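Local coordinates for protein KLLA0E08119p (Kluyveromyces lactis, PDB 3VA7) that probably carboxylates urea to urea-1-carboxylate with ATP and bicarbonate by way of biotin, as the urea carboxylase part of a larger urea-degrading enzyme, at residues Leu384-Pro390 with Glu436-Cys442; Leu430-Asn435 with Leu449-Ser454; Val584-Ala588 with Gly771-Pro775; Asp689-Val693 with Leu704-Lys708. All coordinates share one frame; numbering follows the deposited sequence.

Contact 1 (Leu384-Pro390 with Glu436-Cys442)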
loop_
_atom_site.group_PDB
_atom_site.type_symbol
_atom_site.label_atom_id
_atom_site.label_comp_id
_atom_site.label_asym_id
_atom_site.label_seq_id
_atom_site.Cartn_x
_atom_site.Cartn_y
_atom_site.Cartn_z
ATOM N N LEU A 384 7.983 -5.174 -1.693
ATOM C CA LEU A 384 7.301 -6.416 -1.459
ATOM C C LEU A 384 6.359 -6.233 -0.273
ATOM O O LEU A 384 6.705 -5.645 0.746
ATOM C CB LEU A 384 8.266 -7.587 -1.248
ATOM C CG LEU A 384 9.189 -7.854 -2.428
ATOM C CD1 LEU A 384 10.042 -9.034 -2.139
ATOM C CD2 LEU A 384 8.453 -8.019 -3.767
ATOM N N THR A 385 5.169 -6.784 -0.420
ATOM C CA THR A 385 4.043 -6.425 0.391
ATOM C C THR A 385 3.615 -7.627 1.216
ATOM O O THR A 385 2.927 -7.524 2.258
ATOM C CB THR A 385 2.936 -5.913 -0.582
ATOM O OG1 THR A 385 2.651 -4.533 -0.295
ATOM C CG2 THR A 385 1.689 -6.818 -0.652
ATOM N N SER A 386 4.029 -8.779 0.731
ATOM C CA SER A 386 3.742 -10.011 1.391
ATOM C C SER A 386 4.696 -11.020 0.743
ATOM O O SER A 386 4.878 -11.061 -0.483
ATOM C CB SER A 386 2.244 -10.368 1.237
ATOM O OG SER A 386 2.064 -11.782 1.133
ATOM N N VAL A 387 5.344 -11.810 1.565
ATOM C CA VAL A 387 6.357 -12.721 1.052
ATOM C C VAL A 387 6.191 -14.035 1.795
ATOM O O VAL A 387 6.426 -14.114 2.978
ATOM C CB VAL A 387 7.809 -12.141 1.239
ATOM C CG1 VAL A 387 8.821 -13.136 0.789
ATOM C CG2 VAL A 387 8.004 -10.783 0.483
ATOM N N SER A 388 5.723 -15.056 1.103
ATOM C CA SER A 388 5.670 -16.376 1.714
ATOM C C SER A 388 6.367 -17.500 0.921
ATOM O O SER A 388 6.187 -17.630 -0.307
ATOM C CB SER A 388 4.231 -16.751 2.028
ATOM O OG SER A 388 4.236 -17.700 3.091
ATOM N N PHE A 389 7.155 -18.308 1.631
ATOM C CA PHE A 389 7.863 -19.457 0.987
ATOM C C PHE A 389 7.575 -20.817 1.676
ATOM O O PHE A 389 7.419 -20.891 2.914
ATOM C CB PHE A 389 9.384 -19.264 0.935
ATOM C CG PHE A 389 9.843 -18.060 0.120
ATOM C CD1 PHE A 389 9.688 -18.040 -1.266
ATOM C CD2 PHE A 389 10.508 -16.953 0.755
ATOM C CE1 PHE A 389 10.143 -16.937 -2.037
ATOM C CE2 PHE A 389 10.987 -15.838 -0.021
ATOM C CZ PHE A 389 10.801 -15.856 -1.412
ATOM N N PRO A 390 7.525 -21.898 0.874
ATOM C CA PRO A 390 7.418 -23.186 1.539
ATOM C C PRO A 390 8.600 -23.336 2.477
ATOM O O PRO A 390 9.758 -23.251 2.030
ATOM C CB PRO A 390 7.536 -24.191 0.375
ATOM C CG PRO A 390 8.221 -23.433 -0.728
ATOM C CD PRO A 390 7.660 -22.036 -0.592
ATOM N N GLU A 436 3.288 -22.732 -3.586
ATOM C CA GLU A 436 3.219 -22.418 -2.197
ATOM C C GLU A 436 4.026 -21.134 -1.993
ATOM O O GLU A 436 4.147 -20.618 -0.870
ATOM C CB GLU A 436 3.804 -23.601 -1.437
ATOM C CG GLU A 436 3.062 -24.055 -0.215
ATOM C CD GLU A 436 3.265 -25.527 0.070
ATOM O OE1 GLU A 436 4.071 -25.881 0.931
ATOM O OE2 GLU A 436 2.587 -26.334 -0.561
ATOM N N THR A 437 4.551 -20.610 -3.100
ATOM C CA THR A 437 5.358 -19.398 -3.099
ATOM C C THR A 437 4.461 -18.212 -3.414
ATOM O O THR A 437 3.972 -18.044 -4.566
ATOM C CB THR A 437 6.503 -19.487 -4.154
ATOM O OG1 THR A 437 7.539 -20.368 -3.680
ATOM C CG2 THR A 437 7.116 -18.093 -4.454
ATOM N N ALA A 438 4.251 -17.387 -2.402
ATOM C CA ALA A 438 3.468 -16.177 -2.569
ATOM C C ALA A 438 4.306 -14.912 -2.307
ATOM O O ALA A 438 4.632 -14.592 -1.147
ATOM C CB ALA A 438 2.251 -16.217 -1.676
ATOM N N VAL A 439 4.650 -14.219 -3.392
ATOM C CA VAL A 439 5.400 -12.968 -3.349
ATOM C C VAL A 439 4.684 -11.828 -4.123
ATOM O O VAL A 439 4.427 -11.938 -5.325
ATOM C CB VAL A 439 6.803 -13.187 -3.896
ATOM C CG1 VAL A 439 7.512 -11.829 -4.125
ATOM C CG2 VAL A 439 7.594 -14.119 -2.967
ATOM N N TYR A 440 4.372 -10.729 -3.430
ATOM C CA TYR A 440 3.509 -9.700 -3.995
ATOM C C TYR A 440 4.081 -8.305 -3.731
ATOM O O TYR A 440 4.703 -8.086 -2.698
ATOM C CB TYR A 440 2.094 -9.795 -3.415
ATOM C CG TYR A 440 1.374 -11.148 -3.464
ATOM C CD1 TYR A 440 0.829 -11.657 -4.664
ATOM C CD2 TYR A 440 1.158 -11.876 -2.289
ATOM C CE1 TYR A 440 0.136 -12.898 -4.694
ATOM C CE2 TYR A 440 0.463 -13.091 -2.293
ATOM C CZ TYR A 440 -0.036 -13.601 -3.490
ATOM O OH TYR A 440 -0.709 -14.811 -3.456
ATOM N N GLY A 441 3.882 -7.374 -4.668
ATOM C CA GLY A 441 4.495 -6.044 -4.578
ATOM C C GLY A 441 5.349 -5.661 -5.783
ATOM O O GLY A 441 5.553 -4.463 -6.080
ATOM N N CYS A 442 5.869 -6.697 -6.444
ATOM C CA CYS A 442 6.574 -6.636 -7.702
ATOM C C CYS A 442 5.935 -7.665 -8.591
ATOM O O CYS A 442 5.398 -8.643 -8.109
ATOM C CB CYS A 442 8.010 -7.114 -7.512
ATOM S SG CYS A 442 8.997 -5.938 -6.621
#
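Ser386 and Ser388 pair with Tyr440 and Ala438 in a two-stranded antiparallel ribbon, and the backbone does most of the joining. Tyr440 N donates to Ser386 O at 3.0 Å and Ala438 N to Ser388 O at 2.9 Å, while Ser388 N returns a bond to Ala438 O. At the Thr385 end the regular pairing slips: Thr385 and Ser386 both face Tyr440, a classic beta bulge, and Thr385 N bonds Tyr440 O at 2.7 Å. Gly441 follows at backbone angles that suit glycine, and a CB there would run into Leu384 CA.

Apolar packing gathers round Val439, which stands beside Val387 on one face of the ribbon. With CG1 anti to the backbone N (chi1 169°), the two methyls part: CG1 touches Leu384 CD2 at 3.9 Å, and CG2 reaches CE1 of Phe389, also at 3.9 Å. Leu384 CD2 goes on to meet Cys442 SG at 3.6 Å. Thr437 sets OG1 at the rim of the Phe389 ring, near its plane, and this hydroxyl is hydrogen-bonded to Ala433 O in the preceding helix. Phe389 also rests on Ala414 and Val395.

The other face carries Ser386, Ser388, Ala438 and Tyr440. Ser386 OG lies at the edge of the Tyr440 ring, 3.5 Å from CD2, in van der Waals contact.

The chemistry is thus two-sided: the Val439 face looks into the biotin carboxylase C-terminal domain, whereas on the serine and tyrosine side Thr385 touches Leu1057 and Tyr440 touches Pro599, both in carboxyltransferase ranges.

Contact 2 (Leu430-Asn435 with Leu449-Ser454)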
loop_
_atom_site.group_PDB
_atom_site.type_symbol
_atom_site.label_atom_id
_atom_site.label_comp_id
_atom_site.label_asym_id
_atom_site.label_seq_id
_atom_site.Cartn_x
_atom_site.Cartn_y
_atom_site.Cartn_z
ATOM N N LEU A 430 8.654 -29.677 -6.809
ATOM C CA LEU A 430 9.015 -28.368 -7.241
ATOM C C LEU A 430 7.733 -27.626 -7.577
ATOM O O LEU A 430 7.587 -26.414 -7.245
ATOM C CB LEU A 430 9.977 -28.416 -8.438
ATOM C CG LEU A 430 10.107 -27.089 -9.162
ATOM C CD1 LEU A 430 10.939 -26.162 -8.293
ATOM C CD2 LEU A 430 10.681 -27.251 -10.558
ATOM N N ASN A 431 6.808 -28.351 -8.215
ATOM C CA ASN A 431 5.490 -27.795 -8.515
ATOM C C ASN A 431 4.830 -27.392 -7.190
ATOM O O ASN A 431 4.387 -26.245 -7.075
ATOM C CB ASN A 431 4.618 -28.703 -9.404
ATOM C CG ASN A 431 5.093 -28.749 -10.884
ATOM O OD1 ASN A 431 4.816 -27.851 -11.683
ATOM N ND2 ASN A 431 5.762 -29.830 -11.252
ATOM N N GLN A 432 4.835 -28.257 -6.172
ATOM C CA GLN A 432 4.204 -27.855 -4.923
ATOM C C GLN A 432 4.894 -26.583 -4.395
ATOM O O GLN A 432 4.209 -25.591 -4.093
ATOM C CB GLN A 432 4.090 -28.959 -3.854
ATOM C CG GLN A 432 3.212 -28.510 -2.627
ATOM C CD GLN A 432 3.243 -29.436 -1.323
ATOM O OE1 GLN A 432 3.208 -30.650 -1.425
ATOM N NE2 GLN A 432 3.244 -28.823 -0.112
ATOM N N ALA A 433 6.226 -26.578 -4.323
ATOM C CA ALA A 433 6.968 -25.389 -3.837
ATOM C C ALA A 433 6.569 -24.087 -4.568
ATOM O O ALA A 433 6.290 -23.073 -3.944
ATOM C CB ALA A 433 8.507 -25.616 -3.901
ATOM N N LEU A 434 6.545 -24.143 -5.882
ATOM C CA LEU A 434 6.147 -23.002 -6.673
ATOM C C LEU A 434 4.731 -22.507 -6.355
ATOM O O LEU A 434 4.497 -21.286 -6.328
ATOM C CB LEU A 434 6.292 -23.313 -8.174
ATOM C CG LEU A 434 7.772 -23.498 -8.539
ATOM C CD1 LEU A 434 7.968 -23.705 -9.984
ATOM C CD2 LEU A 434 8.613 -22.351 -8.036
ATOM N N ASN A 435 3.825 -23.463 -6.091
ATOM C CA ASN A 435 2.418 -23.228 -5.762
ATOM C C ASN A 435 2.285 -22.537 -4.413
ATOM O O ASN A 435 1.319 -21.834 -4.133
ATOM C CB ASN A 435 1.658 -24.565 -5.703
ATOM C CG ASN A 435 1.088 -25.025 -7.092
ATOM O OD1 ASN A 435 1.540 -24.621 -8.179
ATOM N ND2 ASN A 435 0.079 -25.891 -7.021
ATOM N N LEU A 449 7.307 -19.643 -14.292
ATOM C CA LEU A 449 7.959 -20.795 -13.667
ATOM C C LEU A 449 7.012 -21.963 -13.502
ATOM O O LEU A 449 7.405 -23.095 -13.751
ATOM C CB LEU A 449 8.549 -20.445 -12.281
ATOM C CG LEU A 449 9.992 -19.972 -12.081
ATOM C CD1 LEU A 449 10.700 -19.654 -13.375
ATOM C CD2 LEU A 449 10.030 -18.804 -11.107
ATOM N N ARG A 450 5.782 -21.688 -13.080
ATOM C CA ARG A 450 4.800 -22.731 -12.720
ATOM C C ARG A 450 4.415 -23.572 -13.928
ATOM O O ARG A 450 4.407 -24.823 -13.896
ATOM C CB ARG A 450 3.545 -22.084 -12.149
ATOM C CG ARG A 450 3.497 -22.062 -10.657
ATOM C CD ARG A 450 2.631 -20.934 -10.257
ATOM N NE ARG A 450 2.735 -20.703 -8.834
ATOM C CZ ARG A 450 2.153 -19.679 -8.225
ATOM N NH1 ARG A 450 1.459 -18.829 -8.961
ATOM N NH2 ARG A 450 2.254 -19.508 -6.901
ATOM N N SER A 451 4.097 -22.833 -14.978
ATOM C CA SER A 451 3.837 -23.340 -16.290
ATOM C C SER A 451 4.997 -24.218 -16.822
ATOM O O SER A 451 4.747 -25.331 -17.310
ATOM C CB SER A 451 3.528 -22.159 -17.205
ATOM O OG SER A 451 4.054 -22.405 -18.487
ATOM N N ILE A 452 6.247 -23.743 -16.718
ATOM C CA ILE A 452 7.412 -24.579 -17.111
ATOM C C ILE A 452 7.537 -25.820 -16.246
ATOM O O ILE A 452 7.407 -26.910 -16.755
ATOM C CB ILE A 452 8.724 -23.833 -17.125
ATOM C CG1 ILE A 452 8.698 -22.707 -18.151
ATOM C CG2 ILE A 452 9.849 -24.780 -17.447
ATOM C CD1 ILE A 452 9.887 -21.817 -18.035
ATOM N N ALA A 453 7.724 -25.649 -14.940
ATOM C CA ALA A 453 7.741 -26.777 -13.981
ATOM C C ALA A 453 6.614 -27.782 -14.228
ATOM O O ALA A 453 6.703 -28.945 -13.856
ATOM C CB ALA A 453 7.658 -26.259 -12.559
ATOM N N SER A 454 5.549 -27.315 -14.857
ATOM C CA SER A 454 4.335 -28.129 -15.068
ATOM C C SER A 454 4.232 -28.819 -16.395
ATOM O O SER A 454 3.377 -29.676 -16.559
ATOM C CB SER A 454 3.101 -27.250 -14.985
ATOM O OG SER A 454 2.675 -27.368 -13.673
#
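Arg450 turns the edge of its guanidinium to the carbonyl oxygen of Leu434. The grip is side-on, with two nitrogens on one atom: NH2 is 2.9 Å from Leu434 O and NE 3.1 Å from it, both coming from the same face of the carbonyl plane. NE stands well above that plane, whereas NH2 is only tilted from it. The amide of Asn435 is turned nearly square to the guanidinium, with the planes 83° apart. At the other end of the contact the Asn431 amide has Ala453 O close to its own plane, bonded from ND2 at 2.9 Å, and its OD1 accepts Ser454 OG at 3.0 Å from above the carbonyl plane. ND2 also bonds Ile427 O within its own helix.

Between these polar ends sits a small apolar patch. Leu434 CD1 lies 3.6 Å from Ala453 CB and 4.0 Å from Leu449 CB, and Leu430 CD2 touches the same alanine methyl at 3.8 Å. The arginine arm runs extended from CG to NE, its CG against Leu434 CB, and this carries the charge to the last turn of helix 423-435, where it would be expected to suit the negative helix end. A methionine here would probably leave Leu434 O without either donor and that helix end without its positive charge.

The two helices run antiparallel at 166°, their axes 9.5 Å apart. Helix 423-435 lays Leu430 on Val418 of strand 412-420 and on Ile364 and Ala366 of strand 362-372; helix 446-454 packs alongside it, and its Ile452 meets Leu468.

Contact 3 (Val584-Ala588 with Gly771-Pro775)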
loop_
_atom_site.group_PDB
_atom_site.type_symbol
_atom_site.label_atom_id
_atom_site.label_comp_id
_atom_site.label_asym_id
_atom_site.label_seq_id
_atom_site.Cartn_x
_atom_site.Cartn_y
_atom_site.Cartn_z
ATOM N N VAL A 584 -23.636 8.972 -18.551
ATOM C CA VAL A 584 -24.677 9.254 -17.590
ATOM C C VAL A 584 -24.177 8.626 -16.334
ATOM O O VAL A 584 -23.863 7.451 -16.342
ATOM C CB VAL A 584 -26.079 8.635 -17.997
ATOM C CG1 VAL A 584 -27.205 9.315 -17.202
ATOM C CG2 VAL A 584 -26.334 8.723 -19.528
ATOM N N GLY A 585 -24.092 9.409 -15.267
ATOM C CA GLY A 585 -23.474 8.951 -14.017
ATOM C C GLY A 585 -21.965 9.124 -14.044
ATOM O O GLY A 585 -21.422 9.669 -15.024
ATOM N N CYS A 586 -21.289 8.623 -13.007
ATOM C CA CYS A 586 -19.837 8.739 -12.849
ATOM C C CYS A 586 -19.088 7.439 -13.053
ATOM O O CYS A 586 -17.940 7.464 -13.505
ATOM C CB CYS A 586 -19.532 9.242 -11.427
ATOM S SG CYS A 586 -17.826 9.817 -11.064
ATOM N N ARG A 587 -19.710 6.308 -12.724
ATOM C CA ARG A 587 -18.936 5.098 -12.492
ATOM C C ARG A 587 -19.644 3.912 -13.097
ATOM O O ARG A 587 -20.893 3.919 -13.120
ATOM C CB ARG A 587 -18.734 4.849 -10.963
ATOM C CG ARG A 587 -17.379 5.241 -10.461
ATOM C CD ARG A 587 -17.137 5.218 -8.981
ATOM N NE ARG A 587 -17.538 6.485 -8.443
ATOM C CZ ARG A 587 -16.739 7.402 -7.930
ATOM N NH1 ARG A 587 -15.436 7.223 -7.851
ATOM N NH2 ARG A 587 -17.281 8.528 -7.498
ATOM N N ALA A 588 -18.876 2.907 -13.559
ATOM C CA ALA A 588 -19.406 1.616 -13.997
ATOM C C ALA A 588 -18.525 0.487 -13.437
ATOM O O ALA A 588 -17.480 0.773 -12.845
ATOM C CB ALA A 588 -19.435 1.536 -15.509
ATOM N N GLY A 771 -22.340 7.675 -5.360
ATOM C CA GLY A 771 -21.345 7.150 -6.319
ATOM C C GLY A 771 -21.559 7.429 -7.820
ATOM O O GLY A 771 -20.788 6.965 -8.667
ATOM N N GLN A 772 -22.597 8.170 -8.164
ATOM C CA GLN A 772 -22.868 8.419 -9.572
ATOM C C GLN A 772 -22.956 9.909 -9.844
ATOM O O GLN A 772 -23.136 10.340 -11.003
ATOM C CB GLN A 772 -24.131 7.652 -10.051
ATOM C CG GLN A 772 -23.980 6.115 -10.122
ATOM C CD GLN A 772 -22.915 5.683 -11.109
ATOM O OE1 GLN A 772 -22.422 6.512 -11.853
ATOM N NE2 GLN A 772 -22.546 4.381 -11.126
ATOM N N LEU A 773 -22.811 10.692 -8.773
ATOM C CA LEU A 773 -22.710 12.136 -8.886
ATOM C C LEU A 773 -21.443 12.585 -9.687
ATOM O O LEU A 773 -20.429 11.900 -9.687
ATOM C CB LEU A 773 -22.778 12.775 -7.502
ATOM C CG LEU A 773 -24.005 12.553 -6.586
ATOM C CD1 LEU A 773 -23.847 13.353 -5.265
ATOM C CD2 LEU A 773 -25.322 12.906 -7.291
ATOM N N THR A 774 -21.567 13.664 -10.461
ATOM C CA THR A 774 -20.447 14.219 -11.238
ATOM C C THR A 774 -20.556 15.685 -10.933
ATOM O O THR A 774 -21.639 16.139 -10.566
ATOM C CB THR A 774 -20.551 13.987 -12.787
ATOM O OG1 THR A 774 -21.840 14.385 -13.251
ATOM C CG2 THR A 774 -20.332 12.519 -13.182
ATOM N N PRO A 775 -19.444 16.442 -11.053
ATOM C CA PRO A 775 -19.524 17.893 -10.748
ATOM C C PRO A 775 -20.601 18.534 -11.568
ATOM O O PRO A 775 -20.856 18.091 -12.684
ATOM C CB PRO A 775 -18.173 18.430 -11.153
ATOM C CG PRO A 775 -17.257 17.266 -11.010
ATOM C CD PRO A 775 -18.066 15.993 -11.272
#
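Gln772 lays its side-chain amide along the backbone of Cys586 and Arg587. OE1 accepts from two successive amides, Cys586 N at 2.7 Å and Arg587 N at 2.9 Å, and NE2 gives a fairly straight bond (162°) to Arg587 O, which lies near the plane of the glutamine amide. The chain is bent at chi2 (-62°), which folds the amide back onto the Cys586-Arg587 backbone. Arg587 replies with its own side chain: NE hydrogen-bonds Gly771 O at 3.3 Å, with the oxygen in the guanidinium plane, while Cys586 SG lies over one face of that group.

Packing follows close behind. Cys586 CB rests on Leu773 O, and Thr774 CG2 is 3.6 Å from Gly585 O; a CB on Gly585 would collide with Gln772 OE1. Farther out, Asp510 OD1 takes a second bond from Gln772 NE2, fixing the amide's rotation, and Trp663 packs on Gln772. A leucine in place of Gln772 would probably leave two buried amides and the Arg587 carbonyl without these mates.

Here the chain turns a corner between two sheets of carboxyltransferase subdomains A and B, and the glutamine satisfies backbone groups at that corner, tying it to the loop before strand 778-783.

Contact 4 (Asp689-Val693 with Leu704-Lys708)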
loop_
_atom_site.group_PDB
_atom_site.type_symbol
_atom_site.label_atom_id
_atom_site.label_comp_id
_atom_site.label_asym_id
_atom_site.label_seq_id
_atom_site.Cartn_x
_atom_site.Cartn_y
_atom_site.Cartn_z
ATOM N N ASP A 689 -33.700 23.531 -0.247
ATOM C CA ASP A 689 -32.819 23.856 -1.399
ATOM C C ASP A 689 -32.065 22.685 -2.049
ATOM O O ASP A 689 -31.955 21.597 -1.462
ATOM C CB ASP A 689 -31.840 24.977 -1.067
ATOM C CG ASP A 689 -32.541 26.194 -0.524
ATOM O OD1 ASP A 689 -31.842 27.105 -0.009
ATOM O OD2 ASP A 689 -33.808 26.210 -0.564
ATOM N N LYS A 690 -31.603 22.925 -3.277
ATOM C CA LYS A 690 -30.816 21.969 -4.001
ATOM C C LYS A 690 -29.370 22.279 -3.767
ATOM O O LYS A 690 -29.004 23.413 -3.478
ATOM C CB LYS A 690 -31.126 22.001 -5.494
ATOM C CG LYS A 690 -32.542 21.670 -5.760
ATOM C CD LYS A 690 -32.722 20.739 -6.895
ATOM C CE LYS A 690 -34.032 21.091 -7.647
ATOM N NZ LYS A 690 -34.270 20.181 -8.832
ATOM N N TRP A 691 -28.557 21.240 -3.872
ATOM C CA TRP A 691 -27.125 21.322 -3.645
ATOM C C TRP A 691 -26.449 20.970 -4.951
ATOM O O TRP A 691 -26.872 20.024 -5.629
ATOM C CB TRP A 691 -26.706 20.297 -2.586
ATOM C CG TRP A 691 -27.155 20.674 -1.203
ATOM C CD1 TRP A 691 -28.322 20.274 -0.545
ATOM C CD2 TRP A 691 -26.468 21.544 -0.308
ATOM N NE1 TRP A 691 -28.367 20.848 0.699
ATOM C CE2 TRP A 691 -27.253 21.633 0.873
ATOM C CE3 TRP A 691 -25.266 22.246 -0.383
ATOM C CZ2 TRP A 691 -26.866 22.410 1.965
ATOM C CZ3 TRP A 691 -24.886 23.039 0.688
ATOM C CH2 TRP A 691 -25.679 23.111 1.854
ATOM N N LYS A 692 -25.389 21.718 -5.277
ATOM C CA LYS A 692 -24.622 21.490 -6.487
ATOM C C LYS A 692 -23.319 20.742 -6.145
ATOM O O LYS A 692 -22.622 21.120 -5.201
ATOM C CB LYS A 692 -24.338 22.847 -7.111
ATOM C CG LYS A 692 -23.940 22.879 -8.582
ATOM C CD LYS A 692 -24.298 24.283 -9.128
ATOM C CE LYS A 692 -24.472 24.353 -10.673
ATOM N NZ LYS A 692 -25.291 23.266 -11.354
ATOM N N VAL A 693 -22.996 19.708 -6.901
ATOM C CA VAL A 693 -21.773 18.958 -6.717
ATOM C C VAL A 693 -20.501 19.708 -7.196
ATOM O O VAL A 693 -20.404 20.123 -8.372
ATOM C CB VAL A 693 -21.859 17.636 -7.488
ATOM C CG1 VAL A 693 -20.562 16.795 -7.291
ATOM C CG2 VAL A 693 -23.061 16.875 -7.057
ATOM N N LEU A 704 -20.169 19.732 -1.725
ATOM C CA LEU A 704 -21.459 20.304 -2.182
ATOM C C LEU A 704 -21.420 21.818 -2.153
ATOM O O LEU A 704 -20.763 22.408 -1.284
ATOM C CB LEU A 704 -22.633 19.812 -1.311
ATOM C CG LEU A 704 -22.862 18.284 -1.263
ATOM C CD1 LEU A 704 -23.954 17.916 -0.314
ATOM C CD2 LEU A 704 -23.142 17.662 -2.627
ATOM N N ILE A 705 -22.103 22.448 -3.103
ATOM C CA ILE A 705 -22.254 23.887 -3.085
ATOM C C ILE A 705 -23.736 24.177 -2.829
ATOM O O ILE A 705 -24.607 23.652 -3.531
ATOM C CB ILE A 705 -21.814 24.538 -4.444
ATOM C CG1 ILE A 705 -20.368 24.119 -4.826
ATOM C CG2 ILE A 705 -21.892 26.075 -4.331
ATOM C CD1 ILE A 705 -20.068 23.987 -6.351
ATOM N N GLY A 706 -24.015 25.008 -1.831
ATOM C CA GLY A 706 -25.358 25.497 -1.610
ATOM C C GLY A 706 -25.444 26.483 -0.468
ATOM O O GLY A 706 -24.475 27.185 -0.144
ATOM N N PRO A 707 -26.597 26.543 0.178
ATOM C CA PRO A 707 -26.831 27.645 1.131
ATOM C C PRO A 707 -25.920 27.555 2.328
ATOM O O PRO A 707 -25.615 26.471 2.776
ATOM C CB PRO A 707 -28.280 27.438 1.569
ATOM C CG PRO A 707 -28.569 25.910 1.311
ATOM C CD PRO A 707 -27.586 25.445 0.258
ATOM N N LYS A 708 -25.532 28.697 2.865
ATOM C CA LYS A 708 -24.572 28.774 3.948
ATOM C C LYS A 708 -25.277 28.603 5.259
ATOM O O LYS A 708 -26.369 29.036 5.385
ATOM C CB LYS A 708 -23.817 30.112 3.881
ATOM C CG LYS A 708 -23.050 30.313 2.559
ATOM C CD LYS A 708 -22.116 29.108 2.167
ATOM C CE LYS A 708 -21.646 29.174 0.703
ATOM N NZ LYS A 708 -21.106 30.546 0.303
#
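Trp691 swings its indole across Gly706 and Pro707 because CG lies anti to the carbonyl carbon (chi1 -72°) and a chi2 of 94° turns the ring plane across the plane of CA, CB and CG. The six-membered ring turns one face to the proline: Pro707 CD sits 3.5 Å from its centroid, 15° off the normal, a CH-pi contact over the face. Leu704 CD1 approaches the opposite face, 4.1 Å above the plane and toward the rim, and Leu704 CB touches CE3 at 3.7 Å. The Gly706 backbone passes close by, its N 3.3 Å from Trp691 CZ3 and oblique to the ring; a CB on this residue would run into the indole. Asp689 OD1 also comes within 3.7 Å of Pro707 CG.

Beyond the indole the strands pair in the ordinary way. Lys692 N bonds Ile705 O at 2.7 Å, almost straight, and Ile705 N returns the bond to Lys692 O. The two side chains of this pair share a face, CB to CB 4.0 Å, while Val693 and Leu704 turn to the face that holds the indole.

Outside partners fix the tryptophan further: NE1 bonds Phe686 O of helix 680-688, and the Phe781 ring meets the indole obliquely. Tyr682 of the same helix bonds Pro707 O.

This is the open end of an antiparallel beta hairpin, strands 691-698 and 701-705, in carboxyltransferase subdomains A and B; at the hairpin's other end, Phe700 and Gly701 belong to the biotin pocket.

How the contacts relate
Contacts 1 and 2 belong to the biotin carboxylase C-terminal domain, contacts 3 and 4 to carboxyltransferase subdomains A and B; contacts 2 and 4 lie on opposite sides of the chain's centre, their own centres about 58 Å apart. Within each pair the pieces touch. Helix 423-435, strand 438-440 and helix 446-454 follow one another, so contacts 1 and 2 interleave, and Arg450 NH2 comes near Thr437 O. Contact 4 is nested in the loop that contact 3 closes, with Val693 against Leu773 and Pro775. Contact 3 is buried and rests on side-chain-to-backbone bonds; the others are partly buried, relying on strand pairing in contacts 1 and 4 and on helix packing with polar ends in contact 2.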